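Local coordinates for protein endopolygalacturonase (Chondrostereum purpureum, PDB 1K5C) that probably hydrolyses the alpha-1,4 links of polygalacturonate chains, as an endo-acting pectin-degrading enzyme of glycoside hydrolase family 28, at residues Pro118-Ser123 with Gly149-Gly154; Thr137-Ala142 with Ile168-Asp173. All blocks are in the same frame, centred on the assembly; numbering follows the deposited sequence.

Interaction 1 of 2, residues Pro118-Ser123 with Gly149-Gly154; sequences PAQAIS and GHNTDG
At the galacturonate-binding cleft, Gln-120 lies alongside Asn-151, a residue known to contact beta-D-galacturonate in this protein. The two side chains point the same way with their amide planes only 15° apart, and NE2 of Gln-120 is 3.7 Å from CB of Asn-151. A bend at chi2 (87°) brings Gln-120 CD against the carbonyl O of Asn-151, which lies 3.3 Å from Gln-120 CG. That same methylene also meets the carboxylate of Asp-153, Gln-120 CG to Asp-153 CG being 3.7 Å, with the amide turned well out of the carboxylate plane. A water then joins the two polar ends, accepting from Gln-120 NE2 and donating to Asp-153 OD2 at 2.9 Å. Thr-90 fixes both amides from outside: its OG1 is bonded to Gln-120 NE2, and its N to Asn-151 OD1. Asn-151, Thr-152 and Asp-153 form the Asn-Thr-Asp signature of family 28; they lie just ahead of strand 155-158, on the coil next to that of 118-123, which runs into strand 122-127, in a right-handed parallel beta-helix. Thr-152 is the centre of an inverse gamma turn, closed by a weak bond from Asp-153 N to Asn-151 O. The turn presents Thr-152 CA to Ala-119 O in a CA-H...O contact of 3.4 Å, while Thr-152 OG1 is taken up by Gln-172 N. Beyond it the backbones pair directly: Ala-121 N donates to Asp-153 O at 2.8 Å and Ile-122 N to Gly-154 O at 3.0 Å. At the far end a second water bridges Pro-118 O and His-150 O, lying 2.7 Å from each.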
loop_
_atom_site.group_PDB
_atom_site.type_symbol
_atom_site.label_atom_id
_atom_site.label_comp_id
_atom_site.label_asym_id
_atom_site.label_seq_id
_atom_site.Cartn_x
_atom_site.Cartn_y
_atom_site.Cartn_z
ATOM N N PRO A 118 -11.247 -3.780 8.580
ATOM C CA PRO A 118 -11.010 -3.481 10.007
ATOM C C PRO A 118 -9.742 -2.675 10.215
ATOM O O PRO A 118 -9.747 -1.769 11.075
ATOM C CB PRO A 118 -10.967 -4.867 10.671
ATOM C CG PRO A 118 -11.915 -5.702 9.781
ATOM C CD PRO A 118 -11.564 -5.210 8.354
ATOM N N ALA A 119 -8.686 -3.010 9.502
ATOM C CA ALA A 119 -7.401 -2.261 9.559
ATOM C C ALA A 119 -6.778 -2.436 8.170
ATOM O O ALA A 119 -7.388 -2.033 7.171
ATOM C CB ALA A 119 -6.560 -2.683 10.754
ATOM N N GLN A 120 -5.593 -3.033 8.074
ATOM C CA GLN A 120 -4.914 -3.060 6.785
ATOM C C GLN A 120 -5.760 -3.868 5.788
ATOM O O GLN A 120 -6.275 -4.949 6.095
ATOM C CB GLN A 120 -3.516 -3.720 6.906
ATOM C CG GLN A 120 -2.529 -2.897 7.752
ATOM C CD GLN A 120 -2.609 -3.184 9.256
ATOM O OE1 GLN A 120 -3.574 -3.742 9.769
ATOM N NE2 GLN A 120 -1.611 -2.710 10.018
ATOM N N ALA A 121 -5.907 -3.310 4.559
ATOM C CA ALA A 121 -6.888 -3.867 3.618
ATOM C C ALA A 121 -6.355 -5.038 2.815
ATOM O O ALA A 121 -6.850 -6.162 2.978
ATOM C CB ALA A 121 -7.419 -2.741 2.726
ATOM N N ILE A 122 -5.401 -4.799 1.917
ATOM C CA ILE A 122 -4.941 -5.864 0.989
ATOM C C ILE A 122 -3.432 -6.089 1.170
ATOM O O ILE A 122 -2.627 -5.195 0.964
ATOM C CB ILE A 122 -5.247 -5.496 -0.473
ATOM C CG1 ILE A 122 -6.727 -5.207 -0.657
ATOM C CG2 ILE A 122 -4.744 -6.593 -1.409
ATOM C CD1 ILE A 122 -7.108 -4.720 -2.056
ATOM N N SER A 123 -3.100 -7.320 1.581
ATOM C CA SER A 123 -1.711 -7.757 1.674
ATOM C C SER A 123 -1.346 -8.547 0.424
ATOM O O SER A 123 -2.086 -9.460 0.027
ATOM C CB SER A 123 -1.566 -8.628 2.937
ATOM O OG SER A 123 -0.283 -9.210 2.974
ATOM N N GLY A 149 -11.033 5.212 12.039
ATOM C CA GLY A 149 -10.269 4.267 11.226
ATOM C C GLY A 149 -8.774 4.515 11.419
ATOM O O GLY A 149 -8.327 5.654 11.584
ATOM N N HIS A 150 -7.999 3.434 11.424
ATOM C CA HIS A 150 -6.576 3.577 11.759
ATOM C C HIS A 150 -5.831 2.362 11.197
ATOM O O HIS A 150 -6.365 1.246 11.199
ATOM C CB HIS A 150 -6.433 3.640 13.307
ATOM C CG HIS A 150 -5.217 4.316 13.721
ATOM N ND1 HIS A 150 -5.166 5.706 13.780
ATOM C CD2 HIS A 150 -3.990 3.852 14.120
ATOM C CE1 HIS A 150 -3.944 6.044 14.180
ATOM N NE2 HIS A 150 -3.211 4.962 14.380
ATOM N N ASN A 151 -4.604 2.569 10.707
ATOM C CA ASN A 151 -3.822 1.474 10.123
ATOM C C ASN A 151 -4.596 0.813 8.962
ATOM O O ASN A 151 -4.410 -0.375 8.691
ATOM C CB ASN A 151 -3.372 0.411 11.122
ATOM C CG ASN A 151 -2.555 1.013 12.268
ATOM O OD1 ASN A 151 -2.974 0.987 13.445
ATOM N ND2 ASN A 151 -1.414 1.543 11.959
ATOM N N THR A 152 -5.370 1.625 8.235
ATOM C CA THR A 152 -6.190 1.135 7.121
ATOM C C THR A 152 -5.445 1.198 5.793
ATOM O O THR A 152 -5.973 1.635 4.752
ATOM C CB THR A 152 -7.502 1.913 7.083
ATOM O OG1 THR A 152 -7.211 3.317 7.269
ATOM C CG2 THR A 152 -8.478 1.396 8.164
ATOM N N ASP A 153 -4.202 0.675 5.808
ATOM C CA ASP A 153 -3.368 0.679 4.602
ATOM C C ASP A 153 -4.136 0.094 3.419
ATOM O O ASP A 153 -4.798 -0.932 3.524
ATOM C CB ASP A 153 -2.126 -0.218 4.779
ATOM C CG ASP A 153 -1.229 0.115 5.949
ATOM O OD1 ASP A 153 -1.673 0.752 6.929
ATOM O OD2 ASP A 153 -0.041 -0.331 5.887
ATOM N N GLY A 154 -3.986 0.730 2.247
ATOM C CA GLY A 154 -4.650 0.185 1.058
ATOM C C GLY A 154 -4.022 -1.142 0.594
ATOM O O GLY A 154 -4.703 -2.184 0.552
HETATM O O HOH W 1 -8.393 0.065 12.562
HETATM O O HOH W 2 0.861 -1.883 8.161
#

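Interaction 2 of 2, residues Thr137-Ala142 with Ile168-Asp173; sequences TVDDFA and IVKNQD
Ile-168 O is met by two groups of the neighbouring strand: Val-138 N donates to it at 2.8 Å, and Thr-137 CA lies 3.2 Å away in a CA-H...O contact. The same pairing recurs one step on, where Lys-170 N reaches Val-138 O at 2.9 Å, and Lys-170 O in turn accepts from Asp-140 N. This is the parallel strand pairing of a beta-helix, with like positions stacked on successive coils. Val-138 CB packs on Val-169 CG1 on the inner face, while Thr-137 and Ile-168 lie side by side on the outer one. There, too, the extended Lys-170 runs out beside Asp-139; the charged ends stay 4.9 Å apart (Asp-139 OD2 to Lys-170 NZ), and a water spans them. Asp-139 OD1 accepts from Phe-141 N at 3.0 Å, an Asx turn that leads the chain out of the strand. Past the strand ends, Asp-140 CB touches Lys-170 O, while Asp-140 OD2 is hydrogen-bonded to Ser-117 OG. Gln-172 bends at chi2 (74°), which brings its CD to 3.7 Å from Asp-140 O. An alanine in place of Gln-172 would probably open a gap beside Asp-140 and leave its carbonyl without the amide that now lies against it. Strand 108-115 flanks strand 130-139 on one side through Phe-112 and Val-114, and strand 190-192 follows strand 162-170 on the other, with Ser-192 against Lys-170.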
loop_
_atom_site.group_PDB
_atom_site.type_symbol
_atom_site.label_atom_id
_atom_site.label_comp_id
_atom_site.label_asym_id
_atom_site.label_seq_id
_atom_site.Cartn_x
_atom_site.Cartn_y
_atom_site.Cartn_z
ATOM N N THR A 137 -10.728 -0.742 -5.774
ATOM C CA THR A 137 -11.003 0.372 -4.864
ATOM C C THR A 137 -10.918 -0.126 -3.421
ATOM O O THR A 137 -11.600 -1.124 -3.091
ATOM C CB THR A 137 -12.393 0.957 -5.116
ATOM O OG1 THR A 137 -12.432 1.482 -6.448
ATOM C CG2 THR A 137 -12.758 2.051 -4.134
ATOM N N VAL A 138 -10.147 0.547 -2.587
ATOM C CA VAL A 138 -10.202 0.344 -1.127
ATOM C C VAL A 138 -10.968 1.562 -0.601
ATOM O O VAL A 138 -10.419 2.674 -0.548
ATOM C CB VAL A 138 -8.807 0.224 -0.489
ATOM C CG1 VAL A 138 -8.962 0.154 1.031
ATOM C CG2 VAL A 138 -8.102 -1.002 -1.051
ATOM N N ASP A 139 -12.245 1.353 -0.276
ATOM C CA ASP A 139 -13.081 2.426 0.240
ATOM C C ASP A 139 -13.210 2.249 1.756
ATOM O O ASP A 139 -14.069 1.514 2.239
ATOM C CB ASP A 139 -14.458 2.457 -0.414
ATOM C CG ASP A 139 -15.281 3.611 0.066
ATOM O OD1 ASP A 139 -14.928 4.242 1.087
ATOM O OD2 ASP A 139 -16.315 3.917 -0.596
ATOM N N ASP A 140 -12.291 2.945 2.476
ATOM C CA ASP A 140 -12.357 3.061 3.903
ATOM C C ASP A 140 -12.701 4.499 4.319
ATOM O O ASP A 140 -12.411 4.933 5.433
ATOM C CB ASP A 140 -11.041 2.602 4.577
ATOM C CG ASP A 140 -10.882 1.126 4.552
ATOM O OD1 ASP A 140 -11.785 0.347 4.275
ATOM O OD2 ASP A 140 -9.680 0.713 4.849
ATOM N N PHE A 141 -13.387 5.234 3.436
ATOM C CA PHE A 141 -13.731 6.638 3.730
ATOM C C PHE A 141 -14.498 6.776 5.053
ATOM O O PHE A 141 -14.323 7.776 5.768
ATOM C CB PHE A 141 -14.552 7.185 2.551
ATOM C CG PHE A 141 -14.954 8.620 2.783
ATOM C CD1 PHE A 141 -14.001 9.664 2.690
ATOM C CD2 PHE A 141 -16.239 8.965 3.102
ATOM C CE1 PHE A 141 -14.379 10.970 2.913
ATOM C CE2 PHE A 141 -16.590 10.295 3.354
ATOM C CZ PHE A 141 -15.641 11.293 3.255
ATOM N N ALA A 142 -15.393 5.824 5.379
ATOM C CA ALA A 142 -16.153 5.906 6.610
ATOM C C ALA A 142 -15.236 5.995 7.814
ATOM O O ALA A 142 -15.649 6.492 8.893
ATOM C CB ALA A 142 -17.079 4.684 6.709
ATOM N N ILE A 168 -7.954 2.946 -6.530
ATOM C CA ILE A 168 -8.438 4.091 -5.758
ATOM C C ILE A 168 -8.394 3.693 -4.284
ATOM O O ILE A 168 -8.907 2.631 -3.944
ATOM C CB ILE A 168 -9.876 4.474 -6.158
ATOM C CG1 ILE A 168 -9.909 4.912 -7.629
ATOM C CG2 ILE A 168 -10.456 5.499 -5.215
ATOM C CD1 ILE A 168 -11.302 5.095 -8.191
ATOM N N VAL A 169 -7.771 4.505 -3.443
ATOM C CA VAL A 169 -7.727 4.230 -2.009
ATOM C C VAL A 169 -8.161 5.463 -1.232
ATOM O O VAL A 169 -7.557 6.533 -1.364
ATOM C CB VAL A 169 -6.275 3.826 -1.547
ATOM C CG1 VAL A 169 -6.280 3.604 -0.049
ATOM C CG2 VAL A 169 -5.790 2.617 -2.333
ATOM N N LYS A 170 -9.190 5.296 -0.406
ATOM C CA LYS A 170 -9.706 6.331 0.498
ATOM C C LYS A 170 -9.549 5.749 1.911
ATOM O O LYS A 170 -10.251 4.796 2.271
ATOM C CB LYS A 170 -11.190 6.604 0.222
ATOM C CG LYS A 170 -11.440 7.078 -1.234
ATOM C CD LYS A 170 -12.938 7.238 -1.482
ATOM C CE LYS A 170 -13.170 7.758 -2.924
ATOM N NZ LYS A 170 -14.646 7.674 -3.183
ATOM N N ASN A 171 -8.605 6.280 2.687
ATOM C CA ASN A 171 -8.275 5.595 3.936
ATOM C C ASN A 171 -7.640 6.560 4.929
ATOM O O ASN A 171 -7.810 7.773 4.805
ATOM C CB ASN A 171 -7.390 4.351 3.655
ATOM C CG ASN A 171 -6.005 4.774 3.250
ATOM O OD1 ASN A 171 -5.790 5.945 2.874
ATOM N ND2 ASN A 171 -5.052 3.837 3.273
ATOM N N GLN A 172 -6.978 5.974 5.955
ATOM C CA GLN A 172 -6.418 6.733 7.071
ATOM C C GLN A 172 -4.945 6.389 7.297
ATOM O O GLN A 172 -4.384 6.759 8.337
ATOM C CB GLN A 172 -7.190 6.549 8.391
ATOM C CG GLN A 172 -8.637 6.965 8.303
ATOM C CD GLN A 172 -9.525 6.012 7.541
ATOM O OE1 GLN A 172 -10.415 6.502 6.723
ATOM N NE2 GLN A 172 -9.431 4.749 7.752
ATOM N N ASP A 173 -4.312 5.680 6.377
ATOM C CA ASP A 173 -2.888 5.338 6.521
ATOM C C ASP A 173 -2.296 5.242 5.120
ATOM O O ASP A 173 -2.850 5.799 4.165
ATOM C CB ASP A 173 -2.705 4.068 7.411
ATOM C CG ASP A 173 -1.373 4.059 8.147
ATOM O OD1 ASP A 173 -0.321 3.996 7.480
ATOM O OD2 ASP A 173 -1.386 4.115 9.385
HETATM O O HOH W 3 -15.437 4.968 -3.155
#

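Along the chain the four segments run 118-123, 137-142, 149-154 and 168-173, so the two contacts cross rather than nest. Interaction 1 closes the excursion from the start of strand 122-127, through strand 130-139, to the loop before strand 155-158. Before that circuit is complete, interaction 2 has begun at the end of strand 130-139, and it closes one coil later at the end of strand 162-170. Both therefore stack the same pair of neighbouring coils, on different faces of the beta-helix. Thr-152 links them through a probable hydrogen bond between its O and Asn-171 ND2, tying the cleft face, where Asn-151 and Asp-173 bind galacturonate, to the adjoining face.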